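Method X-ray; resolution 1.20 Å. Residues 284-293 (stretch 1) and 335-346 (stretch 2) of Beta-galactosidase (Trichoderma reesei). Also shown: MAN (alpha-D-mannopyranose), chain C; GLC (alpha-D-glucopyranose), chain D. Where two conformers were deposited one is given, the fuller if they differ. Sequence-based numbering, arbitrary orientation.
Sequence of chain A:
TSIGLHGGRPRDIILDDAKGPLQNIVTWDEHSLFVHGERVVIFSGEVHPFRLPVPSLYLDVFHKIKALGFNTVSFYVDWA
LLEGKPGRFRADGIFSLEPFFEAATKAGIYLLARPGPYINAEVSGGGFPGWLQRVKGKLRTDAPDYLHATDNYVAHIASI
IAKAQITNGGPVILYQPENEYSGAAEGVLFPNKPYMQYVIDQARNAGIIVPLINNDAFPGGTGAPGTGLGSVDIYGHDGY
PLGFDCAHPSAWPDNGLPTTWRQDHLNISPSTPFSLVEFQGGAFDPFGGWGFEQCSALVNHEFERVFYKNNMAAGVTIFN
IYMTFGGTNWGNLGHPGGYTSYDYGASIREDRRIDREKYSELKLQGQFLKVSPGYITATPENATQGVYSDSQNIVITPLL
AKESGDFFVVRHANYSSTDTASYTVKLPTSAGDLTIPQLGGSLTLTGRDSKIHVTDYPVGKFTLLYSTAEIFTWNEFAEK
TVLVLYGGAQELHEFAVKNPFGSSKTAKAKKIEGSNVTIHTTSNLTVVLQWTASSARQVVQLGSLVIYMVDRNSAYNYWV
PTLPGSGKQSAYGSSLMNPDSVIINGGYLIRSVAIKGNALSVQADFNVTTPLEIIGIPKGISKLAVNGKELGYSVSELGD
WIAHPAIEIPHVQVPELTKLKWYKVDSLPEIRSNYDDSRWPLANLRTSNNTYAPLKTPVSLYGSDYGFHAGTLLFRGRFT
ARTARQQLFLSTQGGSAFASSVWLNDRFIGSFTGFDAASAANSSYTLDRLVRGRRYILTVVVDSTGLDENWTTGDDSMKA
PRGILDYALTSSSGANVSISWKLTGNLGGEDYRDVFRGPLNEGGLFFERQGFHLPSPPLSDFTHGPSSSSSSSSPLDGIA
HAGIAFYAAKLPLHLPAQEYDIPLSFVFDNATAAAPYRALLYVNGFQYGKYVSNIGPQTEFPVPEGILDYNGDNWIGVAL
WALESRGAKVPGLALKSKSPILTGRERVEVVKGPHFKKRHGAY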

# COMPACT_ATOMS: atom_id res chain seq x y z
N PHE A 284 -4.01 -1.96 8.44
CA PHE A 284 -5.28 -2.22 7.76
C PHE A 284 -6.41 -1.83 8.71
O PHE A 284 -6.22 -1.56 9.91
CB PHE A 284 -5.35 -3.67 7.31
CG PHE A 284 -5.17 -4.75 8.36
CD1 PHE A 284 -6.19 -5.07 9.25
CD2 PHE A 284 -3.99 -5.47 8.47
CE1 PHE A 284 -6.09 -6.05 10.24
CE2 PHE A 284 -3.87 -6.47 9.45
CZ PHE A 284 -4.91 -6.77 10.32
N ASP A 285 -7.64 -1.81 8.19
CA ASP A 285 -8.80 -1.36 8.95
C ASP A 285 -9.97 -2.27 8.54
O ASP A 285 -10.16 -2.43 7.33
CB ASP A 285 -9.11 0.10 8.64
CG ASP A 285 -10.13 0.73 9.57
OD1 ASP A 285 -10.07 0.51 10.82
OD2 ASP A 285 -11.01 1.51 9.12
N PRO A 286 -10.69 -2.89 9.43
CA PRO A 286 -11.80 -3.78 9.08
C PRO A 286 -13.08 -3.02 8.77
O PRO A 286 -13.23 -1.83 9.09
CB PRO A 286 -12.04 -4.61 10.37
CG PRO A 286 -11.66 -3.60 11.46
CD PRO A 286 -10.48 -2.80 10.92
N PHE A 287 -14.02 -3.75 8.17
CA PHE A 287 -15.38 -3.23 8.22
C PHE A 287 -15.73 -2.89 9.70
O PHE A 287 -15.31 -3.63 10.60
CB PHE A 287 -16.36 -4.26 7.67
CG PHE A 287 -16.58 -4.17 6.17
CD1 PHE A 287 -17.38 -3.16 5.62
CD2 PHE A 287 -16.00 -5.14 5.35
CE1 PHE A 287 -17.62 -3.10 4.25
CE2 PHE A 287 -16.22 -5.07 3.98
CZ PHE A 287 -17.03 -4.08 3.43
N GLY A 288 -16.48 -1.82 9.88
CA GLY A 288 -16.83 -1.32 11.22
C GLY A 288 -15.61 -0.73 11.93
O GLY A 288 -15.65 -0.52 13.15
N GLY A 289 -14.54 -0.42 11.22
CA GLY A 289 -13.30 0.09 11.78
C GLY A 289 -13.34 1.57 12.00
O GLY A 289 -14.38 2.24 12.06
N TRP A 290 -12.13 2.11 12.13
CA TRP A 290 -11.95 3.46 12.61
C TRP A 290 -11.68 4.45 11.49
O TRP A 290 -11.65 5.68 11.72
CB TRP A 290 -10.79 3.58 13.64
CG TRP A 290 -11.19 2.74 14.83
CD1 TRP A 290 -10.69 1.49 15.07
CD2 TRP A 290 -12.11 3.04 15.85
NE1 TRP A 290 -11.28 1.02 16.23
CE2 TRP A 290 -12.14 1.94 16.72
CE3 TRP A 290 -12.92 4.15 16.14
CZ2 TRP A 290 -12.95 1.88 17.86
CZ3 TRP A 290 -13.73 4.10 17.28
CH2 TRP A 290 -13.72 2.98 18.11
N GLY A 291 -11.46 3.97 10.30
CA GLY A 291 -11.11 4.79 9.14
C GLY A 291 -9.61 4.98 9.04
O GLY A 291 -8.90 5.03 10.05
N PHE A 292 -9.11 5.16 7.84
CA PHE A 292 -7.67 5.24 7.61
C PHE A 292 -7.11 6.59 8.06
O PHE A 292 -5.89 6.68 8.25
CB PHE A 292 -7.34 4.96 6.12
CG PHE A 292 -7.41 3.47 5.87
CD1 PHE A 292 -6.60 2.58 6.56
CD2 PHE A 292 -8.31 2.95 4.91
CE1 PHE A 292 -6.68 1.20 6.30
CE2 PHE A 292 -8.34 1.60 4.66
CZ PHE A 292 -7.53 0.69 5.32
N GLU A 293 -7.94 7.64 8.24
CA GLU A 293 -7.38 8.84 8.81
C GLU A 293 -6.90 8.57 10.23
O GLU A 293 -5.79 9.03 10.59
CB GLU A 293 -8.41 9.97 8.86
CG GLU A 293 -8.56 10.71 7.55
CD GLU A 293 -7.20 11.27 7.09
OE1 GLU A 293 -6.56 12.14 7.74
OE2 GLU A 293 -6.73 10.78 6.04
C1 MAN C . -14.27 -4.69 17.89
C2 MAN C . -12.87 -5.02 18.40
C3 MAN C . -12.14 -3.69 18.72
C4 MAN C . -12.13 -2.77 17.49
C5 MAN C . -13.57 -2.53 17.04
C6 MAN C . -13.60 -1.72 15.73
O2 MAN C . -12.20 -5.68 17.34
O3 MAN C . -10.82 -3.94 19.16
O4 MAN C . -11.55 -1.53 17.87
O5 MAN C . -14.20 -3.81 16.79
O6 MAN C . -12.90 -2.40 14.70
C1 GLC D . -9.90 -7.19 13.00
C2 GLC D . -8.92 -8.23 12.53
C3 GLC D . -7.74 -8.47 13.45
C4 GLC D . -7.14 -7.14 13.88
C5 GLC D . -8.17 -6.15 14.41
C6 GLC D . -7.61 -4.73 14.51
O2 GLC D . -9.57 -9.36 12.06
O3 GLC D . -6.77 -9.17 12.67
O4 GLC D . -6.05 -7.29 14.72
O5 GLC D . -9.31 -6.05 13.54
O6 GLC D . -8.22 -4.10 15.63
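Stretch 2 (335-346) HPGGYTSYDYGA

Neither stretch supplies a strand to this contact; loops and turns meet, with F292 from the start of a helix among the main contacts. Stretch 1 makes a type II turn from P286 to G289 and enters a helix at F292. Stretch 2 opens with a type I turn, H335 to G338, and closes with a type I' turn, D343 to A346, where Y344 and G345 both take positive phi. The register is not monotonic: CA of G338 lies 4.3 Å from CA of P286, CA of Y344 5.3 Å from CA of F284, and CA of G345 5.0 Å from CA of F292. With neither strand nor helix in stretch 2, no crossing angle applies. No direct backbone hydrogen bond joins the two; instead P286 CA approaches G337 O at 3.3 Å and G338 CA approaches D285 O at 3.6 Å, both CA-H...O contacts. Two waters add backbone links: one donates to D285 O and S341 O and accepts from Y339 N; another accepts from F287 N and donates to P336 O.

Y339 is the main contact residue of stretch 2. Its CA-to-CB bond points toward stretch 1, and its OH donates a hydrogen bond to D285 OD2 at 2.6 Å. D285 is itself held in place, because W290 N donates to its OD1 (2.9 Å) and G291 N to its OD2 (2.8 Å), so the carboxylate ties the loop before the helix to the tyrosine. F287 covers the start of the Y339 side chain: CB of Y339 sits over the F287 ring face, 3.6 Å from F287 CZ, and the Y339 ring turns its edge to that face.

F292, whose CA-to-CB bond also points toward the other stretch, fills the bend of stretch 2. Its CE2 meets S341 O at 3.3 Å along the ring edge, while Y344 N lies over one face, 3.3 Å from CD1. The ring of the same Y344 reaches back to the start of stretch 1, where its CE1 lies 4.0 Å from F284 CB. The rule is a buried acid anchoring a tyrosine between two phenylalanines.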

# COMPACT_ATOMS: atom_id res chain seq x y z
N HIS A 335 -9.98 -9.02 0.93
CA HIS A 335 -10.57 -10.04 1.80
C HIS A 335 -11.63 -9.48 2.72
O HIS A 335 -11.78 -8.25 2.83
CB HIS A 335 -9.42 -10.70 2.63
CG HIS A 335 -8.95 -9.90 3.79
ND1 HIS A 335 -8.46 -10.54 4.93
CD2 HIS A 335 -8.80 -8.57 4.01
CE1 HIS A 335 -8.09 -9.62 5.79
NE2 HIS A 335 -8.28 -8.41 5.27
N PRO A 336 -12.38 -10.33 3.43
CA PRO A 336 -13.44 -9.84 4.30
C PRO A 336 -12.98 -9.03 5.49
O PRO A 336 -13.81 -8.31 6.06
CB PRO A 336 -14.09 -11.12 4.86
CG PRO A 336 -13.82 -12.13 3.75
CD PRO A 336 -12.42 -11.79 3.31
N GLY A 337 -11.70 -9.14 5.87
CA GLY A 337 -11.17 -8.39 7.01
C GLY A 337 -10.86 -6.93 6.72
O GLY A 337 -10.28 -6.26 7.62
N GLY A 338 -11.16 -6.49 5.51
CA GLY A 338 -11.01 -5.11 5.09
C GLY A 338 -12.18 -4.75 4.19
O GLY A 338 -13.03 -5.58 3.88
N TYR A 339 -12.18 -3.49 3.78
CA TYR A 339 -13.24 -2.95 2.93
C TYR A 339 -12.62 -2.42 1.67
O TYR A 339 -11.55 -2.89 1.26
CB TYR A 339 -14.12 -1.99 3.74
CG TYR A 339 -13.39 -0.93 4.50
CD1 TYR A 339 -12.98 -1.14 5.86
CD2 TYR A 339 -13.08 0.31 3.89
CE1 TYR A 339 -12.29 -0.13 6.54
CE2 TYR A 339 -12.40 1.29 4.60
CZ TYR A 339 -12.01 1.06 5.91
OH TYR A 339 -11.35 2.05 6.59
N THR A 340 -13.28 -1.50 0.94
CA THR A 340 -12.75 -1.16 -0.39
C THR A 340 -11.42 -0.44 -0.30
O THR A 340 -10.48 -0.74 -1.04
CB THR A 340 -13.73 -0.26 -1.16
OG1 THR A 340 -15.00 -0.88 -1.15
CG2 THR A 340 -13.24 -0.17 -2.60
N SER A 341 -11.29 0.55 0.57
CA SER A 341 -10.05 1.28 0.61
C SER A 341 -8.89 0.42 1.11
O SER A 341 -9.02 -0.33 2.07
CB SER A 341 -10.26 2.48 1.57
OG SER A 341 -9.02 3.24 1.66
N TYR A 342 -7.70 0.62 0.53
CA TYR A 342 -6.46 0.09 1.14
C TYR A 342 -5.50 1.28 1.33
O TYR A 342 -4.29 1.17 1.19
CB TYR A 342 -5.79 -0.96 0.29
CG TYR A 342 -4.90 -1.94 1.06
CD1 TYR A 342 -5.33 -2.66 2.18
CD2 TYR A 342 -3.59 -2.13 0.63
CE1 TYR A 342 -4.49 -3.55 2.86
CE2 TYR A 342 -2.72 -3.05 1.29
CZ TYR A 342 -3.21 -3.72 2.40
OH TYR A 342 -2.34 -4.61 2.98
N ASP A 343 -6.06 2.44 1.74
CA ASP A 343 -5.18 3.59 1.99
C ASP A 343 -4.09 3.24 3.01
O ASP A 343 -2.96 3.71 2.87
CB ASP A 343 -6.01 4.76 2.50
CG ASP A 343 -5.17 5.96 2.90
OD1 ASP A 343 -4.94 6.84 2.02
OD2 ASP A 343 -4.73 6.01 4.07
N TYR A 344 -4.47 2.45 4.00
CA TYR A 344 -3.48 1.88 4.97
C TYR A 344 -2.97 2.94 5.92
O TYR A 344 -2.11 2.62 6.74
CB TYR A 344 -2.33 1.14 4.25
CG TYR A 344 -1.77 -0.04 5.01
CD1 TYR A 344 -2.43 -1.28 5.01
CD2 TYR A 344 -0.56 0.09 5.71
CE1 TYR A 344 -1.90 -2.36 5.72
CE2 TYR A 344 -0.03 -0.99 6.42
CZ TYR A 344 -0.71 -2.19 6.40
OH TYR A 344 -0.17 -3.24 7.13
N GLY A 345 -3.43 4.19 5.84
CA GLY A 345 -2.76 5.25 6.60
C GLY A 345 -1.32 5.48 6.11
O GLY A 345 -0.54 6.06 6.88
N ALA A 346 -0.98 5.08 4.89
CA ALA A 346 0.39 5.09 4.40
C ALA A 346 0.88 6.51 4.11
O ALA A 346 0.13 7.48 4.03
CB ALA A 346 0.48 4.26 3.11
O HOH W 1 -9.87 -1.85 4.36
O HOH W 2 -13.82 -6.55 8.23
O HOH W 3 -11.23 4.68 5.78